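Local coordinates for uncharacterized protein Dfer_1899 (Dyadobacter fermentans, PDB 5HX0) that is of unknown function but has a sialidase-like beta-propeller fold with a BNR repeat-like domain, at residues 158-169 against 196-207; 252-263 against 297-305. All coordinates share one frame; numbering follows the deposited sequence.

Interaction 1 of 2, residues 158-169 against 196-207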
# COMPACT_ATOMS: atom_id res chain seq x y z
N PRO A 158 -20.88 -17.82 -8.35
CA PRO A 158 -19.89 -18.31 -7.39
C PRO A 158 -18.78 -17.31 -7.10
O PRO A 158 -18.45 -16.46 -7.94
CB PRO A 158 -19.32 -19.57 -8.07
CG PRO A 158 -19.97 -19.63 -9.46
CD PRO A 158 -20.59 -18.30 -9.71
N TYR A 159 -18.21 -17.39 -5.90
CA TYR A 159 -17.00 -16.65 -5.56
C TYR A 159 -16.08 -17.60 -4.81
O TYR A 159 -16.49 -18.67 -4.34
CB TYR A 159 -17.28 -15.40 -4.72
CG TYR A 159 -18.00 -15.69 -3.42
CD1 TYR A 159 -17.31 -16.05 -2.28
CD2 TYR A 159 -19.39 -15.60 -3.35
CE1 TYR A 159 -17.98 -16.31 -1.09
CE2 TYR A 159 -20.07 -15.87 -2.17
CZ TYR A 159 -19.35 -16.22 -1.04
OH TYR A 159 -20.02 -16.48 0.12
N PHE A 160 -14.82 -17.21 -4.66
CA PHE A 160 -13.85 -18.08 -4.01
C PHE A 160 -13.39 -17.46 -2.70
O PHE A 160 -12.85 -16.34 -2.68
CB PHE A 160 -12.66 -18.39 -4.90
CG PHE A 160 -11.75 -19.43 -4.30
CD1 PHE A 160 -12.14 -20.76 -4.24
CD2 PHE A 160 -10.54 -19.07 -3.74
CE1 PHE A 160 -11.32 -21.72 -3.66
CE2 PHE A 160 -9.72 -20.03 -3.16
CZ PHE A 160 -10.11 -21.35 -3.12
N LEU A 161 -13.59 -18.20 -1.61
CA LEU A 161 -13.32 -17.75 -0.25
C LEU A 161 -12.19 -18.58 0.34
O LEU A 161 -12.23 -19.81 0.29
CB LEU A 161 -14.58 -17.86 0.61
CG LEU A 161 -14.57 -17.55 2.11
CD1 LEU A 161 -14.41 -16.07 2.33
CD2 LEU A 161 -15.87 -18.05 2.79
N ALA A 162 -11.17 -17.91 0.86
CA ALA A 162 -10.09 -18.64 1.51
C ALA A 162 -9.53 -17.75 2.61
O ALA A 162 -9.32 -16.55 2.38
CB ALA A 162 -8.99 -19.03 0.50
N GLY A 163 -9.32 -18.33 3.79
CA GLY A 163 -8.78 -17.57 4.91
C GLY A 163 -9.61 -16.37 5.27
O GLY A 163 -9.09 -15.38 5.81
N GLY A 164 -10.91 -16.42 4.99
CA GLY A 164 -11.79 -15.30 5.26
C GLY A 164 -11.74 -14.20 4.22
O GLY A 164 -12.42 -13.19 4.39
N ALA A 165 -10.99 -14.38 3.14
CA ALA A 165 -10.85 -13.39 2.08
C ALA A 165 -11.55 -13.88 0.81
O ALA A 165 -11.68 -15.08 0.58
CB ALA A 165 -9.37 -13.12 1.79
N VAL A 166 -11.98 -12.93 -0.02
CA VAL A 166 -12.69 -13.22 -1.26
C VAL A 166 -11.79 -12.88 -2.43
O VAL A 166 -11.27 -11.75 -2.53
CB VAL A 166 -14.03 -12.46 -1.34
CG1 VAL A 166 -14.76 -12.81 -2.64
CG2 VAL A 166 -14.89 -12.79 -0.13
N PHE A 167 -11.62 -13.84 -3.33
CA PHE A 167 -10.63 -13.74 -4.40
C PHE A 167 -10.97 -12.60 -5.37
O PHE A 167 -12.13 -12.39 -5.74
CB PHE A 167 -10.60 -15.09 -5.14
CG PHE A 167 -9.41 -15.28 -6.04
CD1 PHE A 167 -8.18 -14.80 -5.68
CD2 PHE A 167 -9.53 -16.00 -7.22
CE1 PHE A 167 -7.07 -14.99 -6.52
CE2 PHE A 167 -8.45 -16.20 -8.06
CZ PHE A 167 -7.21 -15.69 -7.71
N LEU A 168 -9.94 -11.86 -5.80
CA LEU A 168 -10.15 -10.82 -6.81
C LEU A 168 -9.64 -11.19 -8.19
O LEU A 168 -9.92 -10.45 -9.15
CB LEU A 168 -9.48 -9.50 -6.39
CG LEU A 168 -10.00 -8.80 -5.15
CD1 LEU A 168 -9.01 -7.68 -4.73
CD2 LEU A 168 -11.40 -8.23 -5.43
N GLY A 169 -8.86 -12.26 -8.32
CA GLY A 169 -8.29 -12.55 -9.61
C GLY A 169 -7.18 -11.58 -9.98
O GLY A 169 -6.66 -10.83 -9.15
N ASN A 196 -15.79 -18.11 -11.43
CA ASN A 196 -15.95 -17.20 -10.29
C ASN A 196 -16.23 -15.76 -10.72
O ASN A 196 -15.88 -15.33 -11.83
CB ASN A 196 -14.70 -17.21 -9.41
CG ASN A 196 -14.55 -18.49 -8.65
OD1 ASN A 196 -13.56 -19.19 -8.78
ND2 ASN A 196 -15.56 -18.81 -7.85
N TYR A 197 -16.86 -15.02 -9.81
CA TYR A 197 -16.91 -13.57 -9.80
C TYR A 197 -15.95 -13.04 -8.74
O TYR A 197 -15.71 -13.70 -7.73
CB TYR A 197 -18.33 -13.06 -9.51
CG TYR A 197 -19.30 -13.40 -10.63
CD1 TYR A 197 -19.44 -12.57 -11.73
CD2 TYR A 197 -20.05 -14.57 -10.58
CE1 TYR A 197 -20.30 -12.89 -12.77
CE2 TYR A 197 -20.92 -14.90 -11.62
CZ TYR A 197 -21.04 -14.05 -12.71
OH TYR A 197 -21.90 -14.34 -13.75
N THR A 198 -15.41 -11.84 -8.98
CA THR A 198 -14.56 -11.19 -7.98
C THR A 198 -15.38 -10.72 -6.78
O THR A 198 -16.61 -10.68 -6.80
CB THR A 198 -13.85 -9.96 -8.55
OG1 THR A 198 -14.80 -8.89 -8.69
CG2 THR A 198 -13.20 -10.25 -9.90
N ALA A 199 -14.67 -10.27 -5.73
CA ALA A 199 -15.36 -9.72 -4.57
C ALA A 199 -16.15 -8.46 -4.90
O ALA A 199 -16.93 -7.98 -4.06
CB ALA A 199 -14.36 -9.41 -3.47
N MSE A 200 -16.00 -7.90 -6.09
CA MSE A 200 -16.71 -6.68 -6.41
C MSE A 200 -17.71 -6.93 -7.51
O MSE A 200 -18.21 -6.00 -8.13
CB MSE A 200 -15.71 -5.58 -6.79
CG MSE A 200 -14.52 -5.58 -5.81
SE MSE A 200 -13.40 -3.97 -5.90
CE MSE A 200 -11.92 -4.81 -6.85
N GLY A 201 -17.98 -8.21 -7.77
CA GLY A 201 -19.03 -8.60 -8.68
C GLY A 201 -18.66 -8.68 -10.15
O GLY A 201 -19.56 -8.86 -10.98
N GLU A 202 -17.39 -8.53 -10.50
CA GLU A 202 -16.98 -8.64 -11.89
C GLU A 202 -16.68 -10.09 -12.22
O GLU A 202 -16.35 -10.89 -11.34
CB GLU A 202 -15.74 -7.78 -12.15
CG GLU A 202 -15.84 -6.35 -11.62
CD GLU A 202 -16.44 -5.39 -12.64
OE1 GLU A 202 -16.10 -5.52 -13.84
OE2 GLU A 202 -17.25 -4.53 -12.24
N LYS A 203 -16.78 -10.44 -13.50
CA LYS A 203 -16.27 -11.75 -13.91
C LYS A 203 -14.77 -11.79 -13.67
O LYS A 203 -14.05 -10.84 -13.97
CB LYS A 203 -16.60 -12.03 -15.37
CG LYS A 203 -18.11 -12.24 -15.62
CD LYS A 203 -18.38 -12.97 -16.94
CE LYS A 203 -17.94 -12.14 -18.14
NZ LYS A 203 -18.83 -10.98 -18.38
N LEU A 204 -14.30 -12.90 -13.11
CA LEU A 204 -12.94 -12.92 -12.54
C LEU A 204 -11.86 -12.81 -13.62
O LEU A 204 -11.77 -13.70 -14.48
CB LEU A 204 -12.73 -14.19 -11.72
CG LEU A 204 -11.47 -14.18 -10.84
CD1 LEU A 204 -11.85 -13.98 -9.39
CD2 LEU A 204 -10.65 -15.47 -11.02
N PRO A 205 -11.01 -11.79 -13.58
CA PRO A 205 -9.87 -11.74 -14.51
C PRO A 205 -8.92 -12.91 -14.30
O PRO A 205 -8.63 -13.30 -13.16
CB PRO A 205 -9.18 -10.41 -14.16
CG PRO A 205 -10.24 -9.60 -13.41
CD PRO A 205 -11.02 -10.64 -12.66
N ALA A 206 -8.38 -13.44 -15.40
CA ALA A 206 -7.42 -14.54 -15.30
C ALA A 206 -6.14 -14.10 -14.58
O ALA A 206 -5.84 -12.92 -14.43
CB ALA A 206 -7.08 -15.06 -16.70
N TYR A 207 -5.34 -15.09 -14.17
CA TYR A 207 -4.22 -14.86 -13.24
C TYR A 207 -3.38 -16.13 -13.24
O TYR A 207 -3.84 -17.21 -13.63
CB TYR A 207 -4.73 -14.58 -11.81
CG TYR A 207 -5.39 -15.83 -11.25
CD1 TYR A 207 -6.70 -16.13 -11.59
CD2 TYR A 207 -4.66 -16.77 -10.49
CE1 TYR A 207 -7.29 -17.30 -11.16
CE2 TYR A 207 -5.24 -17.94 -10.06
CZ TYR A 207 -6.57 -18.21 -10.40
OH TYR A 207 -7.18 -19.38 -10.01
O HOH W 1 -13.99 -14.61 -5.89

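Interaction 2 of 2, residues 252-263 against 297-305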
# COMPACT_ATOMS: atom_id res chain seq x y z
N SER A 252 -6.08 -18.45 -26.40
CA SER A 252 -5.58 -19.25 -27.51
C SER A 252 -6.10 -20.68 -27.45
O SER A 252 -6.75 -21.13 -28.40
CB SER A 252 -4.05 -19.24 -27.54
OG SER A 252 -3.58 -19.98 -28.66
N ALA A 253 -5.86 -21.41 -26.35
CA ALA A 253 -6.19 -22.83 -26.30
C ALA A 253 -6.11 -23.38 -24.88
O ALA A 253 -5.34 -22.87 -24.07
CB ALA A 253 -5.25 -23.63 -27.21
N PRO A 254 -6.87 -24.43 -24.55
CA PRO A 254 -6.66 -25.12 -23.27
C PRO A 254 -5.30 -25.82 -23.26
O PRO A 254 -4.86 -26.37 -24.27
CB PRO A 254 -7.80 -26.14 -23.20
CG PRO A 254 -8.72 -25.80 -24.34
CD PRO A 254 -7.91 -25.08 -25.37
N VAL A 255 -4.65 -25.79 -22.10
CA VAL A 255 -3.30 -26.34 -21.95
C VAL A 255 -3.32 -27.68 -21.22
O VAL A 255 -2.65 -28.63 -21.62
CB VAL A 255 -2.39 -25.33 -21.22
CG1 VAL A 255 -1.08 -26.01 -20.79
CG2 VAL A 255 -2.12 -24.12 -22.11
N ALA A 256 -4.05 -27.77 -20.11
CA ALA A 256 -4.13 -29.01 -19.35
C ALA A 256 -5.46 -29.01 -18.61
O ALA A 256 -5.74 -28.08 -17.84
CB ALA A 256 -2.97 -29.16 -18.36
N VAL A 257 -6.28 -30.02 -18.88
CA VAL A 257 -7.61 -30.17 -18.28
C VAL A 257 -7.81 -31.65 -17.97
O VAL A 257 -7.46 -32.52 -18.78
CB VAL A 257 -8.74 -29.68 -19.22
CG1 VAL A 257 -10.07 -29.65 -18.49
CG2 VAL A 257 -8.42 -28.31 -19.80
N ASP A 258 -8.36 -31.94 -16.80
CA ASP A 258 -8.66 -33.32 -16.43
C ASP A 258 -9.95 -33.35 -15.63
O ASP A 258 -10.31 -32.36 -14.99
CB ASP A 258 -7.54 -33.95 -15.60
CG ASP A 258 -7.74 -35.44 -15.42
OD1 ASP A 258 -7.65 -36.16 -16.43
OD2 ASP A 258 -8.00 -35.89 -14.29
N GLU A 259 -10.63 -34.50 -15.65
CA GLU A 259 -11.87 -34.63 -14.89
C GLU A 259 -11.63 -34.57 -13.39
O GLU A 259 -12.49 -34.10 -12.64
CB GLU A 259 -12.59 -35.93 -15.23
CG GLU A 259 -13.27 -35.93 -16.59
CD GLU A 259 -14.29 -34.81 -16.73
OE1 GLU A 259 -14.97 -34.49 -15.73
OE2 GLU A 259 -14.40 -34.25 -17.84
N LYS A 260 -10.48 -35.05 -12.92
CA LYS A 260 -10.20 -35.07 -11.49
C LYS A 260 -8.99 -34.25 -11.08
O LYS A 260 -9.04 -33.57 -10.06
CB LYS A 260 -10.00 -36.52 -11.01
CG LYS A 260 -11.29 -37.32 -11.00
CD LYS A 260 -11.09 -38.72 -10.46
CE LYS A 260 -12.32 -39.58 -10.74
NZ LYS A 260 -12.64 -39.64 -12.20
N VAL A 261 -7.91 -34.31 -11.84
CA VAL A 261 -6.66 -33.64 -11.47
C VAL A 261 -6.77 -32.15 -11.78
O VAL A 261 -7.25 -31.76 -12.85
CB VAL A 261 -5.49 -34.29 -12.21
CG1 VAL A 261 -4.19 -33.58 -11.90
CG2 VAL A 261 -5.38 -35.79 -11.86
N SER A 262 -6.32 -31.30 -10.83
CA SER A 262 -6.27 -29.86 -11.04
C SER A 262 -4.90 -29.45 -11.56
O SER A 262 -3.88 -30.03 -11.20
CB SER A 262 -6.55 -29.08 -9.75
OG SER A 262 -7.89 -29.19 -9.30
N PHE A 263 -4.88 -28.43 -12.41
CA PHE A 263 -3.66 -27.80 -12.88
C PHE A 263 -3.77 -26.33 -12.52
O PHE A 263 -4.80 -25.71 -12.80
CB PHE A 263 -3.49 -27.98 -14.39
CG PHE A 263 -3.50 -29.42 -14.81
CD1 PHE A 263 -2.34 -30.18 -14.73
CD2 PHE A 263 -4.68 -30.02 -15.22
CE1 PHE A 263 -2.36 -31.54 -15.08
CE2 PHE A 263 -4.70 -31.35 -15.57
CZ PHE A 263 -3.54 -32.12 -15.50
N GLY A 297 2.37 -23.65 -32.42
CA GLY A 297 2.42 -22.27 -31.99
C GLY A 297 1.41 -21.90 -30.94
O GLY A 297 1.05 -20.73 -30.83
N GLY A 298 0.92 -22.87 -30.16
CA GLY A 298 -0.04 -22.58 -29.11
C GLY A 298 -1.49 -22.70 -29.50
O GLY A 298 -2.37 -22.39 -28.68
N LYS A 299 -1.79 -23.17 -30.72
CA LYS A 299 -3.17 -23.33 -31.16
C LYS A 299 -3.83 -24.55 -30.52
O LYS A 299 -5.03 -24.52 -30.22
CB LYS A 299 -3.23 -23.44 -32.68
CG LYS A 299 -2.77 -22.17 -33.41
CD LYS A 299 -2.62 -22.41 -34.91
CE LYS A 299 -2.39 -21.10 -35.64
NZ LYS A 299 -3.54 -20.16 -35.45
N THR A 300 -3.09 -25.64 -30.32
CA THR A 300 -3.59 -26.82 -29.64
C THR A 300 -2.45 -27.41 -28.83
O THR A 300 -1.29 -27.35 -29.23
CB THR A 300 -4.11 -27.91 -30.60
OG1 THR A 300 -3.03 -28.38 -31.41
CG2 THR A 300 -5.22 -27.40 -31.51
N PHE A 301 -2.80 -28.02 -27.70
CA PHE A 301 -1.84 -28.74 -26.88
C PHE A 301 -2.16 -30.23 -26.89
O PHE A 301 -3.33 -30.62 -26.78
CB PHE A 301 -1.83 -28.20 -25.44
CG PHE A 301 -1.09 -26.90 -25.30
CD1 PHE A 301 -1.63 -25.72 -25.76
CD2 PHE A 301 0.17 -26.86 -24.71
CE1 PHE A 301 -0.95 -24.53 -25.64
CE2 PHE A 301 0.87 -25.67 -24.59
CZ PHE A 301 0.30 -24.50 -25.06
N THR A 302 -1.12 -31.05 -27.03
CA THR A 302 -1.25 -32.49 -26.90
C THR A 302 -1.48 -32.84 -25.42
O THR A 302 -1.46 -31.98 -24.54
CB THR A 302 -0.03 -33.20 -27.47
OG1 THR A 302 1.15 -32.72 -26.82
CG2 THR A 302 0.10 -32.96 -28.96
N ALA A 303 -1.71 -34.12 -25.16
CA ALA A 303 -2.10 -34.55 -23.81
C ALA A 303 -1.02 -34.21 -22.79
O ALA A 303 0.18 -34.32 -23.07
CB ALA A 303 -2.38 -36.05 -23.81
N TRP A 304 -1.45 -33.81 -21.59
CA TRP A 304 -0.46 -33.52 -20.55
C TRP A 304 0.18 -34.83 -20.08
O TRP A 304 -0.44 -35.90 -20.14
CB TRP A 304 -1.09 -32.76 -19.38
CG TRP A 304 -2.27 -33.48 -18.76
CD1 TRP A 304 -3.59 -33.39 -19.13
CD2 TRP A 304 -2.22 -34.41 -17.68
NE1 TRP A 304 -4.37 -34.20 -18.34
CE2 TRP A 304 -3.55 -34.84 -17.44
CE3 TRP A 304 -1.19 -34.92 -16.88
CZ2 TRP A 304 -3.87 -35.76 -16.44
CZ3 TRP A 304 -1.51 -35.83 -15.89
CH2 TRP A 304 -2.84 -36.24 -15.67
N GLU A 305 1.44 -34.76 -19.63
CA GLU A 305 2.20 -35.93 -19.18
C GLU A 305 2.79 -35.68 -17.80
O GLU A 305 3.20 -34.56 -17.48
CB GLU A 305 3.39 -36.27 -20.08
CG GLU A 305 3.12 -36.50 -21.54
CD GLU A 305 4.42 -36.69 -22.32
OE1 GLU A 305 5.39 -37.25 -21.74
OE2 GLU A 305 4.49 -36.27 -23.50
O HOH W 2 -5.23 -27.68 -26.64
O HOH W 3 -3.05 -31.22 -22.40
O HOH W 4 -6.87 -35.34 -18.92

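Interaction 1 of 2, residues 158-169 against 196-207
The ring of F167 drives its edge into the face of Y207, an edge-to-face pair with centroids 4.8 Å apart and planes at 87°. F167 CZ sits over the centre of the Y207 ring, a placement that follows from F167 CG lying anti to the backbone N (chi1 -165°). L204 continues this apolar patch, with CD2 3.8 Å from F167 CE2 and CD1 against the backbone of G169. A second patch forms round A199 CB, 3.5 Å from V166 CG1, which also meets L168 CD2; that branch of L168 touches CE of selenomethionine 200 as well.

Polar links join the backbones. Y197 N donates a nearly straight bond of 2.8 Å to P158 O, whose residue follows a cis peptide bond, while A199 N gives F167 O a weak one. One water completes the set, accepting from F160 N and donating to F167 O and to Y197 O, 2.7 Å away. An ST turn, with T198 OG1 taking M200 N at 3.0 Å, shapes the loop.

Backbone bonds and the water thus satisfy main-chain polar atoms beside the apolar patches, so an irregular loop leading to the next sheet of the propeller-like fold meets strand 165-175 by polar contacts and packing alike.

Interaction 2 of 2, residues 252-263 against 297-305
W304 lays its indole against the edge of F263, whose CZ stands over the indole face, 3.3 Å from W304 CE2. The planes of the F263 ring and the five-membered ring of W304 meet at 63°, and the two side chains run at about a right angle. W304 CG lies between its own backbone N and carbonyl carbon (chi1 57°), which folds the indole back over 252-263. The rim of the indole faces polar atoms: D258 OD1 is near the ring plane, 3.8 Å from W304 CZ2, with the carboxylate turned almost perpendicular to the ring.

Further along, V255 CG2 makes a CH-pi contact over the face of F301, 3.9 Å from the ring centroid, and the methyl of A253 lies at the edge of that ring. S252 OG donates to G298 O at 2.7 Å, approaching from well above the carbonyl plane.

Three waters fill in between the backbones. The first joins P254 O to F301 N, the second joins V255 O to T302 O, and the third accepts from W304 NE1 at 2.8 Å while donating to V257 O and D258 OD1.

In the second shell, D258 OD2 receives V261 N at 2.9 Å through its anti lone pair and K260 N from above the carboxylate plane. The K260 bond makes an Asx turn, the V261 bond an Asx motif, and together they hold the carboxylate beside the indole. Within 252-263, A256 CB also sits over the centre of one face of the F263 ring.

The 297-305 loop runs along strand 250-256, whose two classic bulges face L239 and N237 of strand 234-242. Strands 276-283 and 288-294 lie behind it: F301 rests on V276 and S294, and W304 on C290, so the contact spans two adjacent antiparallel sheets.

How the interactions relate
Along the chain the two contacts stand in series. Interaction 1 comes first: from the hairpin of strands 161-162 and 165-175, the chain passes through strand 183-186 and returns in the long loop before strand 213-214, closing a loop of 26 residues. Interaction 2 opens later, on the outermost strand, 250-256, of the next antiparallel sheet; it closes after strands 262-270, 276-283 and 288-294, on the loop leading to strand 305-307. Neither contact encloses or crosses the other. The centres of interactions 1 and 2 lie about 23 Å apart, and they do not touch. Interaction 1 ties a sheet to the connection leading out of it; interaction 2 ties two successive sheets of the propeller-like fold.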